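Local coordinates for protein putative oxidoreductase molybdopterin-binding subunit (PDB 4ZOH) that probably oxidises aldehydes or related substrates at a molybdenum centre carried by pterin cytosine dinucleotide, as in the xanthine oxidase family, at residues R159-L171 against D210-E224. Residues are numbered along the deposited sequence; the frame is centred on the assembly and turned at random.
Sequences RVIASPLETRGAL and DVGGAFGSKIIAHPE. With MCN (pterin cytosine dinucleotide), chain D.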
loop_
_atom_site.group_PDB
_atom_site.type_symbol
_atom_site.label_atom_id
_atom_site.label_comp_id
_atom_site.label_asym_id
_atom_site.label_seq_id
_atom_site.Cartn_x
_atom_site.Cartn_y
_atom_site.Cartn_z
ATOM N N ARG A 159 31.409 11.798 21.911
ATOM C CA ARG A 159 30.493 11.220 20.902
ATOM C C ARG A 159 29.087 10.897 21.524
ATOM O O ARG A 159 29.017 10.308 22.570
ATOM C CB ARG A 159 31.089 9.930 20.445
ATOM C CG ARG A 159 30.555 9.458 19.113
ATOM C CD ARG A 159 31.484 8.314 18.623
ATOM N NE ARG A 159 31.264 7.994 17.217
ATOM C CZ ARG A 159 31.687 8.725 16.204
ATOM N NH1 ARG A 159 31.380 8.359 14.949
ATOM N NH2 ARG A 159 32.381 9.836 16.409
ATOM N N VAL A 160 28.016 11.206 20.825
ATOM C CA VAL A 160 26.684 10.734 21.283
ATOM C C VAL A 160 25.968 10.064 20.095
ATOM O O VAL A 160 26.478 10.121 18.975
ATOM C CB VAL A 160 25.821 11.932 21.795
ATOM C CG1 VAL A 160 26.431 12.552 23.084
ATOM C CG2 VAL A 160 25.691 12.964 20.692
ATOM N N ILE A 161 24.780 9.480 20.340
ATOM C CA ILE A 161 24.028 8.823 19.303
ATOM C C ILE A 161 22.587 9.355 19.270
ATOM O O ILE A 161 21.896 9.315 20.294
ATOM C CB ILE A 161 24.041 7.317 19.557
ATOM C CG1 ILE A 161 25.510 6.811 19.569
ATOM C CG2 ILE A 161 23.235 6.573 18.469
ATOM C CD1 ILE A 161 25.642 5.398 20.173
ATOM N N ALA A 162 22.170 9.858 18.106
ATOM C CA ALA A 162 20.886 10.467 17.876
ATOM C C ALA A 162 19.708 9.702 18.509
ATOM O O ALA A 162 18.892 10.313 19.208
ATOM C CB ALA A 162 20.688 10.719 16.405
ATOM N N SER A 163 19.701 8.366 18.360
ATOM C CA SER A 163 18.717 7.487 18.986
ATOM C C SER A 163 17.234 7.943 18.792
ATOM O O SER A 163 16.488 7.927 19.767
ATOM C CB SER A 163 19.015 7.326 20.488
ATOM O OG SER A 163 20.378 7.156 20.744
ATOM N N PRO A 164 16.807 8.349 17.543
ATOM C CA PRO A 164 15.368 8.606 17.349
ATOM C C PRO A 164 14.606 7.338 17.704
ATOM O O PRO A 164 15.148 6.224 17.553
ATOM C CB PRO A 164 15.241 8.859 15.846
ATOM C CG PRO A 164 16.413 8.145 15.217
ATOM C CD PRO A 164 17.515 8.216 16.252
ATOM N N LEU A 165 13.367 7.478 18.190
ATOM C CA LEU A 165 12.641 6.256 18.647
ATOM C C LEU A 165 12.252 5.333 17.487
ATOM O O LEU A 165 12.079 4.131 17.696
ATOM C CB LEU A 165 11.346 6.673 19.350
ATOM C CG LEU A 165 11.059 6.217 20.765
ATOM C CD1 LEU A 165 9.549 6.166 20.631
ATOM C CD2 LEU A 165 11.533 4.852 21.262
ATOM N N GLU A 166 12.023 5.887 16.310
ATOM C CA GLU A 166 11.974 5.052 15.096
ATOM C C GLU A 166 13.368 5.055 14.425
ATOM O O GLU A 166 13.924 6.135 14.054
ATOM C CB GLU A 166 10.928 5.542 14.038
ATOM C CG GLU A 166 10.756 4.558 12.859
ATOM C CD GLU A 166 10.409 5.217 11.533
ATOM O OE1 GLU A 166 9.983 4.503 10.588
ATOM O OE2 GLU A 166 10.542 6.463 11.369
ATOM N N THR A 167 13.899 3.858 14.224
ATOM C CA THR A 167 15.131 3.657 13.395
ATOM C C THR A 167 14.931 4.025 11.951
ATOM O O THR A 167 13.837 4.385 11.549
ATOM C CB THR A 167 15.624 2.226 13.407
ATOM O OG1 THR A 167 14.653 1.393 12.779
ATOM C CG2 THR A 167 15.845 1.704 14.867
ATOM N N ARG A 168 16.043 4.052 11.207
ATOM C CA ARG A 168 16.004 4.087 9.740
ATOM C C ARG A 168 15.103 2.964 9.291
ATOM O O ARG A 168 14.786 2.041 10.070
ATOM C CB ARG A 168 17.450 3.850 9.173
ATOM C CG ARG A 168 18.396 5.008 9.525
ATOM C CD ARG A 168 19.876 4.596 9.376
ATOM N NE ARG A 168 20.146 3.376 10.119
ATOM C CZ ARG A 168 21.155 2.534 9.891
ATOM N NH1 ARG A 168 21.228 1.442 10.642
ATOM N NH2 ARG A 168 22.091 2.823 8.959
ATOM N N GLY A 169 14.746 2.982 8.012
ATOM C CA GLY A 169 13.988 1.833 7.450
ATOM C C GLY A 169 13.577 2.252 6.074
ATOM O O GLY A 169 13.465 3.480 5.774
ATOM N N ALA A 170 13.303 1.270 5.230
ATOM C CA ALA A 170 13.021 1.600 3.840
ATOM C C ALA A 170 12.346 0.438 3.145
ATOM O O ALA A 170 12.400 -0.729 3.630
ATOM C CB ALA A 170 14.296 1.979 3.092
ATOM N N LEU A 171 11.649 0.811 2.069
ATOM C CA LEU A 171 10.873 -0.122 1.283
ATOM C C LEU A 171 11.042 0.252 -0.184
ATOM O O LEU A 171 10.707 1.372 -0.560
ATOM C CB LEU A 171 9.363 -0.077 1.652
ATOM C CG LEU A 171 8.407 -0.937 0.822
ATOM C CD1 LEU A 171 8.715 -2.460 0.876
ATOM C CD2 LEU A 171 6.935 -0.642 1.241
ATOM N N ASP A 210 5.312 8.944 7.459
ATOM C CA ASP A 210 5.598 9.490 8.802
ATOM C C ASP A 210 6.984 9.027 9.236
ATOM O O ASP A 210 7.323 7.866 9.071
ATOM C CB ASP A 210 4.494 9.066 9.849
ATOM C CG ASP A 210 3.125 9.602 9.455
ATOM O OD1 ASP A 210 3.037 10.841 9.261
ATOM O OD2 ASP A 210 2.175 8.819 9.209
ATOM N N VAL A 211 7.747 9.926 9.853
ATOM C CA VAL A 211 9.039 9.585 10.367
ATOM C C VAL A 211 9.106 9.800 11.880
ATOM O O VAL A 211 8.845 10.907 12.373
ATOM C CB VAL A 211 10.096 10.480 9.619
ATOM C CG1 VAL A 211 11.528 10.291 10.192
ATOM C CG2 VAL A 211 9.957 10.200 8.118
ATOM N N GLY A 212 9.511 8.771 12.609
ATOM C CA GLY A 212 9.601 8.857 14.067
ATOM C C GLY A 212 10.829 9.622 14.569
ATOM O O GLY A 212 11.570 9.073 15.418
ATOM N N GLY A 213 11.055 10.856 14.078
ATOM C CA GLY A 213 12.259 11.659 14.478
ATOM C C GLY A 213 13.546 11.214 13.719
ATOM O O GLY A 213 13.550 10.144 13.034
ATOM N N ALA A 214 14.636 11.970 13.902
ATOM C CA ALA A 214 15.854 11.768 13.145
ATOM C C ALA A 214 17.004 12.448 13.871
ATOM O O ALA A 214 18.036 11.788 14.191
ATOM C CB ALA A 214 15.686 12.366 11.763
ATOM N N PHE A 215 16.812 13.764 14.137
ATOM C CA PHE A 215 17.779 14.604 14.908
ATOM C C PHE A 215 19.124 14.628 14.164
ATOM O O PHE A 215 20.172 14.657 14.787
ATOM C CB PHE A 215 17.931 14.110 16.350
ATOM C CG PHE A 215 16.604 13.948 17.047
ATOM C CD1 PHE A 215 15.897 15.067 17.500
ATOM C CD2 PHE A 215 16.018 12.667 17.206
ATOM C CE1 PHE A 215 14.658 14.913 18.145
ATOM C CE2 PHE A 215 14.768 12.524 17.828
ATOM C CZ PHE A 215 14.069 13.642 18.296
ATOM N N GLY A 216 19.029 14.552 12.818
ATOM C CA GLY A 216 20.149 14.750 11.943
ATOM C C GLY A 216 20.592 13.401 11.403
ATOM O O GLY A 216 21.138 13.356 10.375
ATOM N N SER A 217 20.264 12.311 12.082
ATOM C CA SER A 217 20.662 10.982 11.693
ATOM C C SER A 217 20.140 10.444 10.342
ATOM O O SER A 217 20.632 9.389 9.935
ATOM C CB SER A 217 20.368 9.993 12.807
ATOM O OG SER A 217 19.021 9.629 12.779
ATOM N N LYS A 218 19.156 11.121 9.699
ATOM C CA LYS A 218 18.469 10.627 8.494
ATOM C C LYS A 218 18.581 11.646 7.316
ATOM O O LYS A 218 17.833 11.594 6.314
ATOM C CB LYS A 218 16.995 10.230 8.790
ATOM C CG LYS A 218 16.863 9.029 9.761
ATOM C CD LYS A 218 15.424 8.808 10.294
ATOM C CE LYS A 218 15.418 7.763 11.386
ATOM N NZ LYS A 218 13.987 7.461 11.812
ATOM N N ILE A 219 19.487 12.612 7.466
ATOM C CA ILE A 219 19.795 13.493 6.329
ATOM C C ILE A 219 20.440 12.707 5.166
ATOM O O ILE A 219 19.942 12.722 4.035
ATOM C CB ILE A 219 20.766 14.627 6.722
ATOM C CG1 ILE A 219 20.161 15.478 7.848
ATOM C CG2 ILE A 219 21.120 15.461 5.458
ATOM C CD1 ILE A 219 21.141 16.603 8.309
ATOM N N ILE A 220 21.523 11.989 5.491
ATOM C CA ILE A 220 22.289 11.304 4.472
ATOM C C ILE A 220 21.514 10.074 4.011
ATOM O O ILE A 220 20.604 9.587 4.731
ATOM C CB ILE A 220 23.686 10.883 5.028
ATOM C CG1 ILE A 220 23.601 9.790 6.122
ATOM C CG2 ILE A 220 24.420 12.137 5.500
ATOM C CD1 ILE A 220 24.971 9.266 6.541
ATOM N N ALA A 221 21.855 9.582 2.817
ATOM C CA ALA A 221 21.463 8.206 2.438
ATOM C C ALA A 221 22.479 7.305 3.052
ATOM O O ALA A 221 23.681 7.517 2.872
ATOM C CB ALA A 221 21.454 8.031 0.911
ATOM N N HIS A 222 22.002 6.306 3.748
ATOM C CA HIS A 222 22.819 5.390 4.364
ATOM C C HIS A 222 23.284 4.256 3.446
ATOM O O HIS A 222 22.599 3.966 2.487
ATOM C CB HIS A 222 22.046 4.797 5.526
ATOM C CG HIS A 222 21.949 5.754 6.664
ATOM N ND1 HIS A 222 22.839 5.739 7.708
ATOM C CD2 HIS A 222 21.124 6.806 6.881
ATOM C CE1 HIS A 222 22.542 6.703 8.566
ATOM N NE2 HIS A 222 21.516 7.379 8.074
ATOM N N PRO A 223 24.372 3.560 3.813
ATOM C CA PRO A 223 24.742 2.420 2.911
ATOM C C PRO A 223 23.579 1.458 2.622
ATOM O O PRO A 223 23.399 1.066 1.454
ATOM C CB PRO A 223 25.871 1.690 3.671
ATOM C CG PRO A 223 26.434 2.716 4.645
ATOM C CD PRO A 223 25.213 3.586 5.041
ATOM N N GLU A 224 22.771 1.147 3.642
ATOM C CA GLU A 224 21.641 0.237 3.474
ATOM C C GLU A 224 20.598 0.768 2.476
ATOM O O GLU A 224 19.967 -0.009 1.731
ATOM C CB GLU A 224 20.959 -0.025 4.825
ATOM C CG GLU A 224 21.818 -0.706 5.859
ATOM C CD GLU A 224 22.531 0.304 6.739
ATOM O OE1 GLU A 224 23.008 1.280 6.234
ATOM O OE2 GLU A 224 22.640 0.095 7.938
HETATM N N1 MCN D . 9.045 27.892 15.106
HETATM C C2 MCN D . 8.273 29.038 15.210
HETATM N N3 MCN D . 8.833 30.286 15.137
HETATM C C4 MCN D . 10.209 30.381 14.965
HETATM C C5 MCN D . 10.999 29.237 14.862
HETATM C C6 MCN D . 10.413 27.972 14.907
HETATM O O2 MCN D . 7.048 29.006 15.362
HETATM N N4 MCN D . 10.730 31.587 14.896
HETATM C "C1'" MCN D . 8.354 26.603 15.171
HETATM C C2D MCN D . 7.996 26.144 13.756
HETATM O "O2'" MCN D . 6.710 26.523 13.367
HETATM C "C3'" MCN D . 7.990 24.645 13.892
HETATM C C4D MCN D . 9.231 24.478 14.667
HETATM O O4D MCN D . 9.210 25.596 15.657
HETATM O "O3'" MCN D . 6.909 24.157 14.607
HETATM C "C5'" MCN D . 10.137 24.632 13.461
HETATM O "O5'" MCN D . 11.383 24.830 13.812
HETATM P PA MCN D . 12.531 25.313 12.770
HETATM O O1A MCN D . 12.144 25.863 11.487
HETATM O O2A MCN D . 13.347 26.108 13.751
HETATM O O3A MCN D . 13.297 23.813 12.677
HETATM P PB MCN D . 12.823 22.688 11.621
HETATM O O1B MCN D . 13.570 22.943 10.322
HETATM O O2B MCN D . 11.376 22.507 11.481
HETATM O O3B MCN D . 13.359 21.456 12.352
HETATM C C10 MCN D . 14.698 20.920 12.164
HETATM C "C9'" MCN D . 15.364 20.673 13.496
HETATM C "C8'" MCN D . 16.573 19.907 13.386
HETATM S "S8'" MCN D . 17.859 20.441 12.314
HETATM C "C7'" MCN D . 16.829 18.828 14.178
HETATM S "S7'" MCN D . 18.381 17.950 14.162
HETATM C "C6'" MCN D . 15.904 18.387 15.204
HETATM C C7 MCN D . 14.889 19.528 15.546
HETATM O "O9'" MCN D . 14.399 20.021 14.316
HETATM N "N5'" MCN D . 15.244 17.123 14.883
HETATM C C4A MCN D . 13.957 16.780 15.345
HETATM N "N8'" MCN D . 13.747 18.980 16.341
HETATM C C4B MCN D . 13.233 17.738 16.112
HETATM N "N1'" MCN D . 12.030 17.471 16.627
HETATM C "C2'" MCN D . 11.466 16.292 16.376
HETATM N "N2'" MCN D . 10.271 16.067 16.879
HETATM N "N3'" MCN D . 12.120 15.264 15.617
HETATM C "C4'" MCN D . 13.414 15.496 15.096
HETATM O "O4'" MCN D . 14.005 14.591 14.439
HETATM O O HOH W 1 12.107 10.122 17.898
HETATM O O HOH W 2 9.177 6.025 8.505
#
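Gly212 and Glu166 meet where the glycine-rich GGAFGSK cofactor loop of this xanthine oxidase-family domain turns against residues 159-171, a worked example of a buried carboxylate and lysine bonded to the backbone of a cofactor loop. Gly212, centre of an inverse gamma turn, gives its N-H to Glu166 OE2 at 2.8 Å, nearly straight (169°) but from above the carboxylate plane. A beta carbon here would collide with Glu166 CB. Beyond Gly213, the N-H groups of Ala214 (2.7 Å) and Phe215 (2.9 Å) both grip the pterin carbonyl O4', which also sits over the centre of the Phe215 ring. The edge of that ring meets Pro164, CE2 lying 4.0 Å from Pro164 CA, so the pterin covers a face of the phenyl while the proline meets its rim. With an alanine here, the pterin would probably lose the aromatic surface beneath O4' and a gap would open beside Pro164. Ser217 brings CB against Ala162 CB, while its OG joins its own N-H in binding Ala214 O. Lys218 passes Pro164 CG with its CE, and NZ donates to Glu166 O at 2.6 Å, from above the carbonyl plane, to Gly213 O and more weakly to Thr167 O, with a long salt bridge to Glu166 OE2. Ser184 OG is hydrogen-bonded to both this ammonium and Glu166 OE2. His222, whose NE2 donates to Ser217 O lying in the ring plane, takes Arg168 CD over its face, 3.4 Å from the centroid, a CH-pi contact. Arg168 NE pairs with Glu248, and Glu224 with Arg38; between them runs a salt bridge, Arg168 NH2 to Glu224 OE2, 3.0 Å, a weak bent bond with the planes 83° apart.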